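Local atomic coordinates of 5-formyltetrahydrofolate cyclo-ligase family protein (Bacillus anthracis, PDB entry 2JCB), a protein that probably catalyses the ATP-dependent cyclisation of 5-formyltetrahydrofolate to 5,10-methenyltetrahydrofolate, and binds ADP and magnesium. Residues 21-26 against 167-172; 41-46 against 68-73; 79-84 against 96-101. One frame throughout, in Å; residues are numbered along the deposited sequence.

Contact 1. Residues 21-26 against 167-172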
loop_
_atom_site.group_PDB
_atom_site.type_symbol
_atom_site.label_atom_id
_atom_site.label_comp_id
_atom_site.label_asym_id
_atom_site.label_seq_id
_atom_site.Cartn_x
_atom_site.Cartn_y
_atom_site.Cartn_z
ATOM N N ILE A 21 -5.313 -10.099 9.111
ATOM C CA ILE A 21 -6.180 -8.987 9.548
ATOM C C ILE A 21 -6.540 -9.072 11.032
ATOM O O ILE A 21 -6.499 -8.091 11.748
ATOM C CB ILE A 21 -7.428 -8.822 8.600
ATOM C CG1 ILE A 21 -6.937 -8.282 7.247
ATOM C CG2 ILE A 21 -8.514 -7.850 9.241
ATOM C CD1 ILE A 21 -7.989 -8.158 6.126
ATOM N N GLU A 22 -6.844 -10.275 11.485
ATOM C CA GLU A 22 -7.148 -10.586 12.893
ATOM C C GLU A 22 -5.932 -10.273 13.750
ATOM O O GLU A 22 -6.051 -9.660 14.809
ATOM C CB GLU A 22 -7.521 -12.051 13.044
ATOM C CG GLU A 22 -7.862 -12.482 14.445
ATOM C CD GLU A 22 -8.544 -13.843 14.468
ATOM O OE1 GLU A 22 -8.352 -14.614 13.493
ATOM O OE2 GLU A 22 -9.265 -14.146 15.448
ATOM N N HIS A 23 -4.759 -10.674 13.269
ATOM C CA HIS A 23 -3.523 -10.408 13.968
ATOM C C HIS A 23 -3.303 -8.884 14.032
ATOM O O HIS A 23 -2.975 -8.357 15.082
ATOM C CB HIS A 23 -2.361 -11.133 13.281
ATOM C CG HIS A 23 -1.088 -11.136 14.071
ATOM N ND1 HIS A 23 -0.619 -10.025 14.742
ATOM C CD2 HIS A 23 -0.179 -12.117 14.290
ATOM C CE1 HIS A 23 0.510 -10.328 15.359
ATOM N NE2 HIS A 23 0.806 -11.587 15.092
ATOM N N MET A 24 -3.506 -8.189 12.920
ATOM C CA MET A 24 -3.289 -6.749 12.857
ATOM C C MET A 24 -4.209 -6.014 13.828
ATOM O O MET A 24 -3.784 -5.117 14.546
ATOM C CB MET A 24 -3.511 -6.219 11.440
ATOM C CG MET A 24 -2.944 -4.846 11.239
ATOM S SD MET A 24 -3.063 -4.475 9.508
ATOM C CE MET A 24 -1.786 -5.434 8.779
ATOM N N ASN A 25 -5.474 -6.404 13.815
ATOM C CA ASN A 25 -6.458 -5.858 14.736
ATOM C C ASN A 25 -6.127 -6.120 16.207
ATOM O O ASN A 25 -6.543 -5.342 17.074
ATOM C CB ASN A 25 -7.850 -6.373 14.379
ATOM C CG ASN A 25 -8.414 -5.677 13.142
ATOM O OD1 ASN A 25 -8.163 -4.491 12.910
ATOM N ND2 ASN A 25 -9.197 -6.408 12.359
ATOM N N SER A 26 -5.417 -7.210 16.503
ATOM C CA SER A 26 -5.046 -7.485 17.874
ATOM C C SER A 26 -3.848 -6.675 18.371
ATOM O O SER A 26 -3.609 -6.671 19.598
ATOM C CB SER A 26 -4.777 -8.990 18.100
ATOM O OG SER A 26 -3.578 -9.342 17.409
ATOM N N TYR A 167 4.384 -4.938 8.709
ATOM C CA TYR A 167 4.899 -5.491 9.939
ATOM C C TYR A 167 5.438 -6.885 9.561
ATOM O O TYR A 167 4.946 -7.554 8.623
ATOM C CB TYR A 167 3.765 -5.686 10.942
ATOM C CG TYR A 167 2.986 -4.441 11.206
ATOM C CD1 TYR A 167 3.559 -3.404 11.949
ATOM C CD2 TYR A 167 1.634 -4.314 10.811
ATOM C CE1 TYR A 167 2.846 -2.265 12.229
ATOM C CE2 TYR A 167 0.891 -3.153 11.119
ATOM C CZ TYR A 167 1.522 -2.134 11.830
ATOM O OH TYR A 167 0.911 -0.919 12.181
ATOM N N SER A 168 6.474 -7.309 10.269
ATOM C CA SER A 168 7.083 -8.592 9.954
ATOM C C SER A 168 6.116 -9.790 10.014
ATOM O O SER A 168 6.294 -10.750 9.267
ATOM C CB SER A 168 8.369 -8.814 10.769
ATOM O OG SER A 168 8.067 -9.011 12.106
ATOM N N PHE A 169 5.095 -9.730 10.877
ATOM C CA PHE A 169 4.080 -10.771 10.937
ATOM C C PHE A 169 3.168 -10.815 9.683
ATOM O O PHE A 169 2.396 -11.754 9.523
ATOM C CB PHE A 169 3.232 -10.671 12.217
ATOM C CG PHE A 169 2.248 -9.516 12.209
ATOM C CD1 PHE A 169 1.034 -9.618 11.504
ATOM C CD2 PHE A 169 2.519 -8.333 12.918
ATOM C CE1 PHE A 169 0.106 -8.603 11.498
ATOM C CE2 PHE A 169 1.580 -7.282 12.913
ATOM C CZ PHE A 169 0.382 -7.413 12.170
ATOM N N GLN A 170 3.228 -9.797 8.828
ATOM C CA GLN A 170 2.528 -9.858 7.551
ATOM C C GLN A 170 3.298 -10.645 6.530
ATOM O O GLN A 170 2.753 -10.991 5.479
ATOM C CB GLN A 170 2.316 -8.440 7.023
ATOM C CG GLN A 170 1.275 -7.638 7.781
ATOM C CD GLN A 170 1.170 -6.209 7.242
ATOM O OE1 GLN A 170 1.673 -5.264 7.816
ATOM N NE2 GLN A 170 0.427 -6.068 6.133
ATOM N N MET A 171 4.560 -10.955 6.841
ATOM C CA MET A 171 5.356 -11.863 5.988
ATOM C C MET A 171 4.977 -13.317 6.174
ATOM O O MET A 171 4.902 -13.846 7.313
ATOM C CB MET A 171 6.861 -11.649 6.241
ATOM C CG MET A 171 7.341 -10.223 6.053
ATOM S SD MET A 171 7.030 -9.556 4.399
ATOM C CE MET A 171 7.592 -10.855 3.280
ATOM N N VAL A 172 4.697 -13.992 5.060
ATOM C CA VAL A 172 4.326 -15.415 5.137
ATOM C C VAL A 172 5.155 -16.282 4.200
ATOM O O VAL A 172 5.772 -15.807 3.270
ATOM C CB VAL A 172 2.794 -15.696 4.936
ATOM C CG1 VAL A 172 1.930 -14.873 5.910
ATOM C CG2 VAL A 172 2.383 -15.454 3.495
#

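Contact 2. Residues 41-46 against 68-73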
loop_
_atom_site.group_PDB
_atom_site.type_symbol
_atom_site.label_atom_id
_atom_site.label_comp_id
_atom_site.label_asym_id
_atom_site.label_seq_id
_atom_site.Cartn_x
_atom_site.Cartn_y
_atom_site.Cartn_z
ATOM N N PHE A 41 10.816 5.184 9.423
ATOM C CA PHE A 41 12.181 5.723 9.551
ATOM C C PHE A 41 13.017 5.001 8.455
ATOM O O PHE A 41 13.811 5.657 7.762
ATOM C CB PHE A 41 12.723 5.453 10.963
ATOM C CG PHE A 41 14.177 5.762 11.135
ATOM C CD1 PHE A 41 14.562 6.991 11.631
ATOM C CD2 PHE A 41 15.159 4.817 10.813
ATOM C CE1 PHE A 41 15.908 7.317 11.800
ATOM C CE2 PHE A 41 16.512 5.123 10.997
ATOM C CZ PHE A 41 16.876 6.371 11.480
ATOM N N SER A 42 12.826 3.705 8.275
ATOM C CA SER A 42 13.616 2.923 7.304
ATOM C C SER A 42 13.242 3.343 5.863
ATOM O O SER A 42 14.122 3.546 5.009
ATOM C CB SER A 42 13.344 1.453 7.516
ATOM O OG SER A 42 14.055 0.618 6.577
ATOM N N LEU A 43 11.943 3.535 5.625
ATOM C CA LEU A 43 11.483 4.115 4.321
ATOM C C LEU A 43 12.252 5.373 3.916
ATOM O O LEU A 43 12.699 5.458 2.760
ATOM C CB LEU A 43 9.975 4.490 4.365
ATOM C CG LEU A 43 9.492 5.330 3.128
ATOM C CD1 LEU A 43 9.575 4.444 1.881
ATOM C CD2 LEU A 43 7.987 5.680 3.385
ATOM N N TYR A 44 12.405 6.352 4.825
ATOM C CA TYR A 44 12.976 7.635 4.465
ATOM C C TYR A 44 14.469 7.502 4.152
ATOM O O TYR A 44 15.043 8.402 3.600
ATOM C CB TYR A 44 12.818 8.622 5.595
ATOM C CG TYR A 44 11.390 8.839 6.075
ATOM C CD1 TYR A 44 10.300 8.625 5.218
ATOM C CD2 TYR A 44 11.148 9.180 7.414
ATOM C CE1 TYR A 44 8.969 8.798 5.676
ATOM C CE2 TYR A 44 9.831 9.379 7.901
ATOM C CZ TYR A 44 8.747 9.184 7.021
ATOM O OH TYR A 44 7.436 9.360 7.485
ATOM N N GLU A 45 15.086 6.394 4.552
ATOM C CA GLU A 45 16.504 6.146 4.208
ATOM C C GLU A 45 16.699 5.538 2.815
ATOM O O GLU A 45 17.842 5.444 2.358
ATOM C CB GLU A 45 17.138 5.225 5.237
ATOM C CG GLU A 45 17.270 5.870 6.611
ATOM C CD GLU A 45 18.230 5.102 7.500
ATOM O OE1 GLU A 45 18.497 3.908 7.196
ATOM O OE2 GLU A 45 18.723 5.680 8.488
ATOM N N GLN A 46 15.606 5.099 2.181
ATOM C CA GLN A 46 15.659 4.363 0.912
ATOM C C GLN A 46 15.963 5.337 -0.229
ATOM O O GLN A 46 15.437 6.503 -0.278
ATOM C CB GLN A 46 14.365 3.529 0.625
ATOM C CG GLN A 46 14.004 2.480 1.743
ATOM C CD GLN A 46 15.150 1.583 2.074
ATOM O OE1 GLN A 46 15.703 0.915 1.206
ATOM N NE2 GLN A 46 15.557 1.575 3.347
ATOM N N TYR A 68 -0.079 8.350 7.439
ATOM C CA TYR A 68 -0.261 9.786 7.606
ATOM C C TYR A 68 1.046 10.551 7.798
ATOM O O TYR A 68 1.264 11.570 7.117
ATOM C CB TYR A 68 -1.335 10.117 8.684
ATOM C CG TYR A 68 -2.730 9.898 8.116
ATOM C CD1 TYR A 68 -3.302 8.607 8.080
ATOM C CD2 TYR A 68 -3.452 10.981 7.564
ATOM C CE1 TYR A 68 -4.618 8.401 7.521
ATOM C CE2 TYR A 68 -4.745 10.804 7.006
ATOM C CZ TYR A 68 -5.315 9.515 7.005
ATOM O OH TYR A 68 -6.589 9.370 6.476
ATOM N N PRO A 69 1.930 10.066 8.701
ATOM C CA PRO A 69 3.224 10.724 8.843
ATOM C C PRO A 69 4.033 10.752 7.541
ATOM O O PRO A 69 4.776 11.711 7.331
ATOM C CB PRO A 69 3.935 9.908 9.909
ATOM C CG PRO A 69 2.855 9.249 10.690
ATOM C CD PRO A 69 1.767 8.983 9.674
ATOM N N ILE A 70 3.816 9.782 6.666
ATOM C CA ILE A 70 4.575 9.695 5.415
ATOM C C ILE A 70 4.148 10.814 4.500
ATOM O O ILE A 70 4.965 11.484 3.910
ATOM C CB ILE A 70 4.381 8.354 4.669
ATOM C CG1 ILE A 70 4.746 7.166 5.609
ATOM C CG2 ILE A 70 5.253 8.384 3.376
ATOM C CD1 ILE A 70 4.330 5.736 5.069
ATOM N N ILE A 71 2.841 10.988 4.354
ATOM C CA ILE A 71 2.341 12.117 3.568
ATOM C C ILE A 71 2.872 13.471 4.086
ATOM O O ILE A 71 3.295 14.349 3.309
ATOM C CB ILE A 71 0.793 12.093 3.530
ATOM C CG1 ILE A 71 0.350 10.834 2.782
ATOM C CG2 ILE A 71 0.285 13.402 2.842
ATOM C CD1 ILE A 71 -1.143 10.498 3.019
ATOM N N GLU A 72 2.876 13.664 5.398
ATOM C CA GLU A 72 3.390 14.884 5.977
ATOM C C GLU A 72 4.872 15.162 5.658
ATOM O O GLU A 72 5.238 16.302 5.330
ATOM C CB GLU A 72 3.117 14.839 7.466
ATOM C CG GLU A 72 1.588 14.890 7.734
ATOM C CD GLU A 72 1.290 14.871 9.186
ATOM O OE1 GLU A 72 1.785 13.947 9.879
ATOM O OE2 GLU A 72 0.586 15.797 9.640
ATOM N N LYS A 73 5.667 14.089 5.712
ATOM C CA LYS A 73 7.115 14.143 5.411
ATOM C C LYS A 73 7.310 14.481 3.940
ATOM O O LYS A 73 8.109 15.327 3.608
ATOM C CB LYS A 73 7.744 12.758 5.679
ATOM C CG LYS A 73 9.300 12.690 5.621
ATOM C CD LYS A 73 9.923 13.470 6.717
ATOM C CE LYS A 73 11.329 12.983 7.013
ATOM N NZ LYS A 73 11.729 13.600 8.325
#

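Contact 3. Residues 79-84 against 96-101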
loop_
_atom_site.group_PDB
_atom_site.type_symbol
_atom_site.label_atom_id
_atom_site.label_comp_id
_atom_site.label_asym_id
_atom_site.label_seq_id
_atom_site.Cartn_x
_atom_site.Cartn_y
_atom_site.Cartn_z
ATOM N N LYS A 79 7.777 16.937 -2.033
ATOM C CA LYS A 79 7.381 15.928 -2.978
ATOM C C LYS A 79 5.890 16.112 -3.246
ATOM O O LYS A 79 5.173 16.562 -2.349
ATOM C CB LYS A 79 7.593 14.522 -2.392
ATOM C CG LYS A 79 9.045 14.294 -1.964
ATOM C CD LYS A 79 9.149 12.831 -1.542
ATOM C CE LYS A 79 10.518 12.507 -0.974
ATOM N NZ LYS A 79 11.597 12.717 -1.973
ATOM N N ARG A 80 5.433 15.719 -4.435
ATOM C CA ARG A 80 4.017 15.766 -4.780
ATOM C C ARG A 80 3.457 14.458 -4.278
ATOM O O ARG A 80 4.092 13.424 -4.439
ATOM C CB ARG A 80 3.851 15.862 -6.298
ATOM C CG ARG A 80 2.447 15.754 -6.775
ATOM C CD ARG A 80 2.323 16.248 -8.190
ATOM N NE ARG A 80 3.049 15.383 -9.114
ATOM C CZ ARG A 80 2.951 15.460 -10.437
ATOM N NH1 ARG A 80 2.151 16.366 -10.977
ATOM N NH2 ARG A 80 3.632 14.606 -11.212
ATOM N N VAL A 81 2.290 14.533 -3.638
ATOM C CA VAL A 81 1.656 13.357 -3.056
ATOM C C VAL A 81 0.348 13.079 -3.805
ATOM O O VAL A 81 -0.468 13.980 -3.992
ATOM C CB VAL A 81 1.328 13.572 -1.552
ATOM C CG1 VAL A 81 0.504 12.446 -1.039
ATOM C CG2 VAL A 81 2.592 13.614 -0.697
ATOM N N VAL A 82 0.204 11.838 -4.250
ATOM C CA VAL A 82 -1.042 11.356 -4.930
ATOM C C VAL A 82 -1.652 10.160 -4.197
ATOM O O VAL A 82 -0.956 9.209 -3.817
ATOM C CB VAL A 82 -0.896 11.125 -6.472
ATOM C CG1 VAL A 82 -0.402 12.380 -7.152
ATOM C CG2 VAL A 82 0.017 9.950 -6.780
ATOM N N VAL A 83 -2.984 10.186 -4.047
ATOM C CA VAL A 83 -3.725 9.130 -3.331
ATOM C C VAL A 83 -4.894 8.643 -4.230
ATOM O O VAL A 83 -5.389 9.427 -5.060
ATOM C CB VAL A 83 -4.283 9.710 -2.010
ATOM C CG1 VAL A 83 -3.117 10.022 -1.048
ATOM C CG2 VAL A 83 -5.036 11.061 -2.277
ATOM N N PRO A 84 -5.283 7.367 -4.095
ATOM C CA PRO A 84 -6.252 6.851 -5.069
ATOM C C PRO A 84 -7.716 7.110 -4.733
ATOM O O PRO A 84 -8.128 7.046 -3.583
ATOM C CB PRO A 84 -5.991 5.340 -5.055
ATOM C CG PRO A 84 -5.497 5.064 -3.670
ATOM C CD PRO A 84 -4.829 6.306 -3.157
ATOM N N ARG A 96 -4.820 10.940 -7.405
ATOM C CA ARG A 96 -5.036 12.374 -7.496
ATOM C C ARG A 96 -4.230 13.113 -6.478
ATOM O O ARG A 96 -4.098 12.674 -5.348
ATOM C CB ARG A 96 -6.538 12.733 -7.334
ATOM C CG ARG A 96 -7.499 11.808 -8.131
ATOM C CD ARG A 96 -8.929 12.277 -7.892
ATOM N NE ARG A 96 -9.214 13.473 -8.678
ATOM C CZ ARG A 96 -9.641 13.451 -9.926
ATOM N NH1 ARG A 96 -9.825 12.290 -10.556
ATOM N NH2 ARG A 96 -9.877 14.579 -10.537
ATOM N N GLN A 97 -3.688 14.248 -6.883
ATOM C CA GLN A 97 -2.813 14.997 -5.990
ATOM C C GLN A 97 -3.563 15.663 -4.835
ATOM O O GLN A 97 -4.617 16.306 -5.041
ATOM C CB GLN A 97 -2.018 16.046 -6.768
ATOM C CG GLN A 97 -1.202 16.924 -5.859
ATOM C CD GLN A 97 -0.399 18.001 -6.577
ATOM O OE1 GLN A 97 -0.695 18.370 -7.704
ATOM N NE2 GLN A 97 0.644 18.491 -5.911
ATOM N N ILE A 98 -2.965 15.561 -3.663
ATOM C CA ILE A 98 -3.443 16.261 -2.448
ATOM C C ILE A 98 -2.307 17.077 -1.875
ATOM O O ILE A 98 -1.183 16.564 -1.749
ATOM C CB ILE A 98 -4.076 15.300 -1.362
ATOM C CG1 ILE A 98 -3.155 14.153 -0.871
ATOM C CG2 ILE A 98 -5.436 14.756 -1.881
ATOM C CD1 ILE A 98 -3.565 13.497 0.540
ATOM N N SER A 99 -2.617 18.321 -1.550
ATOM C CA SER A 99 -1.687 19.254 -0.929
ATOM C C SER A 99 -1.974 19.407 0.564
ATOM O O SER A 99 -1.136 19.886 1.335
ATOM C CB SER A 99 -1.817 20.605 -1.601
ATOM O OG SER A 99 -1.573 20.509 -2.989
ATOM N N ASN A 100 -3.201 19.062 0.955
ATOM C CA ASN A 100 -3.635 19.148 2.357
ATOM C C ASN A 100 -4.758 18.151 2.614
ATOM O O ASN A 100 -5.397 17.661 1.654
ATOM C CB ASN A 100 -4.060 20.586 2.728
ATOM C CG ASN A 100 -5.215 21.107 1.868
ATOM O OD1 ASN A 100 -6.318 20.567 1.932
ATOM N ND2 ASN A 100 -4.974 22.162 1.087
ATOM N N PHE A 101 -5.003 17.823 3.881
ATOM C CA PHE A 101 -5.958 16.750 4.193
ATOM C C PHE A 101 -7.443 17.153 4.000
ATOM O O PHE A 101 -8.328 16.287 3.959
ATOM C CB PHE A 101 -5.722 16.169 5.604
ATOM C CG PHE A 101 -4.422 15.427 5.749
ATOM C CD1 PHE A 101 -4.189 14.241 5.045
ATOM C CD2 PHE A 101 -3.429 15.915 6.596
ATOM C CE1 PHE A 101 -2.968 13.572 5.170
ATOM C CE2 PHE A 101 -2.223 15.252 6.735
ATOM C CZ PHE A 101 -1.978 14.090 6.032
HETATM O O HOH W 1 1.114 17.175 -3.279
#

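Contact 1. Residues 21-26 against 167-172
His23 and Phe169 face each other with their CA atoms 8.2 Å apart, where the C-terminal part of helix 6-26 passes a short 3-10 turn, residues 168-170; no hydrogen bond joins the two backbones. The imidazole lies flat on the phenyl in a face-to-face stack, its plane turned by only 7° and the centroids 3.9 Å apart. ND1 sits over the centre of the phenyl ring, while CD1 of Phe169 sits over the centre of the imidazole. Phe169 reaches this place with CG between its backbone N and carbonyl carbon (chi1 73°), and its CB also lies over the imidazole face. At the far rim of the phenyl, CZ approaches CA of Met24 at 3.8 Å. The methionine chain bends at chi3 (-75°), and its CE meets the amide carbon CD of Gln170 at 3.4 Å and the edge of the Tyr167 ring. That amide is held: OE1 accepts from Tyr167 N at 2.9 Å, with the donor above the carbonyl plane, and NE2 donates to Val135 O. Tyr167 OH bonds Asn63 O. The interface therefore depends on stacking and methyl packing, and none of these polar groups bonds across to the helix.

Contact 2. Residues 41-46 against 68-73
The Tyr44 ring carries CG of Lys73 over one face and has CG2 of Ile70 at its edge, close to the ring plane. Lys73 CG stands 3.9 Å from the ring centroid and 13° off the normal, shifted toward the rim on the CZ side, which makes a CH-pi contact. The lysine chain leaves with CG anti to its backbone N (chi1 -171°) and bends at chi2. It continues across the same face until CE is 3.8 Å from Tyr44 CD2, so the aliphatic part of the lysine, rather than its ammonium, meets the tyrosine. The hydroxyl points at the backbone of the second helix, with OH 3.5 Å from CA of Ile70. Pro69 O is also near, but no hydrogen bond links the two segments. Beside this, the buried Leu43 puts CD2 3.8 Å from Ile70 CG2, the two side chains crossing at about a right angle. Trp49, on helix 47-51, adds to this patch: its ring meets that of Tyr44 with the planes at about 45°, and it also touches Leu43, Ile70 and Lys73. Leu43 and Ile70 also reach the sheet, touching Leu163 and Leu165 of strand 161-165. Neighbouring helices that pack on each other while covering a largely parallel sheet are typical of the layered alpha/beta architecture of Rossmann-like folds, consistent with this family.

Contact 3. Residues 79-84 against 96-101
Ile98, Val83 and Gln97 lose the most surface where strands 80-87 and 92-98 pair as the two arms of a beta hairpin. Val83 forms an antiparallel hydrogen-bonded pair with Arg96: Arg96 N donates to Val83 O at 2.8 Å, and Val83 N donates in return to Arg96 O at 3.0 Å. Farther along, Ile98 N donates to Val81 O. Between these bonds lies the non-hydrogen-bonded pair Val82 and Gln97, their CA atoms 4.2 Å apart, with CG1 of Val82 against Gln97 CA.

Ile98 and Val83 project from the same face of the sheet. CG2 of Val83 touches CG2 of Ile98 at 3.7 Å, the side chains crossing at about a right angle. Ile98 holds CG1 between its backbone N and carbonyl carbon (chi1 57°), and from there CG1 meets both Val83 CG2 and Val81 CG1. Val81 carries this apolar patch on to Ile71 and Trp75 of helix 68-76.

Gln97 lies on the other face and extends across the aliphatic part of Arg80. Its amide NE2 approaches Arg80 CG at 3.4 Å, and the amide plane is at 90° to the guanidinium. The charged end of Arg80 is engaged elsewhere, with NE on Thr54 OG1 and NH2 in a salt bridge to Glu126. Beside Ile98, a water accepts from Gln97 NE2 (3.0 Å) and Val81 N and donates to Ile98 O (2.8 Å), which also accepts from Trp75 NE1. The water thus links the two backbones and the Gln97 amide, adding a polar bridge to a pairing whose opposite face is closed by apolar side chains.

How the contacts relate
Contacts 2 and 3 touch, while contact 1 stands apart, about 10 Å from contact 2 and 16 Å from contact 3 between nearest atoms. Contacts 1 and 3 lie on opposite sides of the chain's centre, their own centres 27 Å apart. Helix 68-76 joins contacts 2 and 3: Tyr68 CD2 packs on Phe101 CE1 at 3.6 Å, and Ile71 CG2 meets both Phe101 CZ and Val81 CG1. Thus the helix paired with residues 41-46 also lies against the hairpin. Contact 1 does not touch the nucleotide: the Gln170 side chain is about 11 Å from ADP and 14 Å from magnesium, but its helix 6-26 supplies Arg10, Lys13 and Arg17 to the ADP pocket.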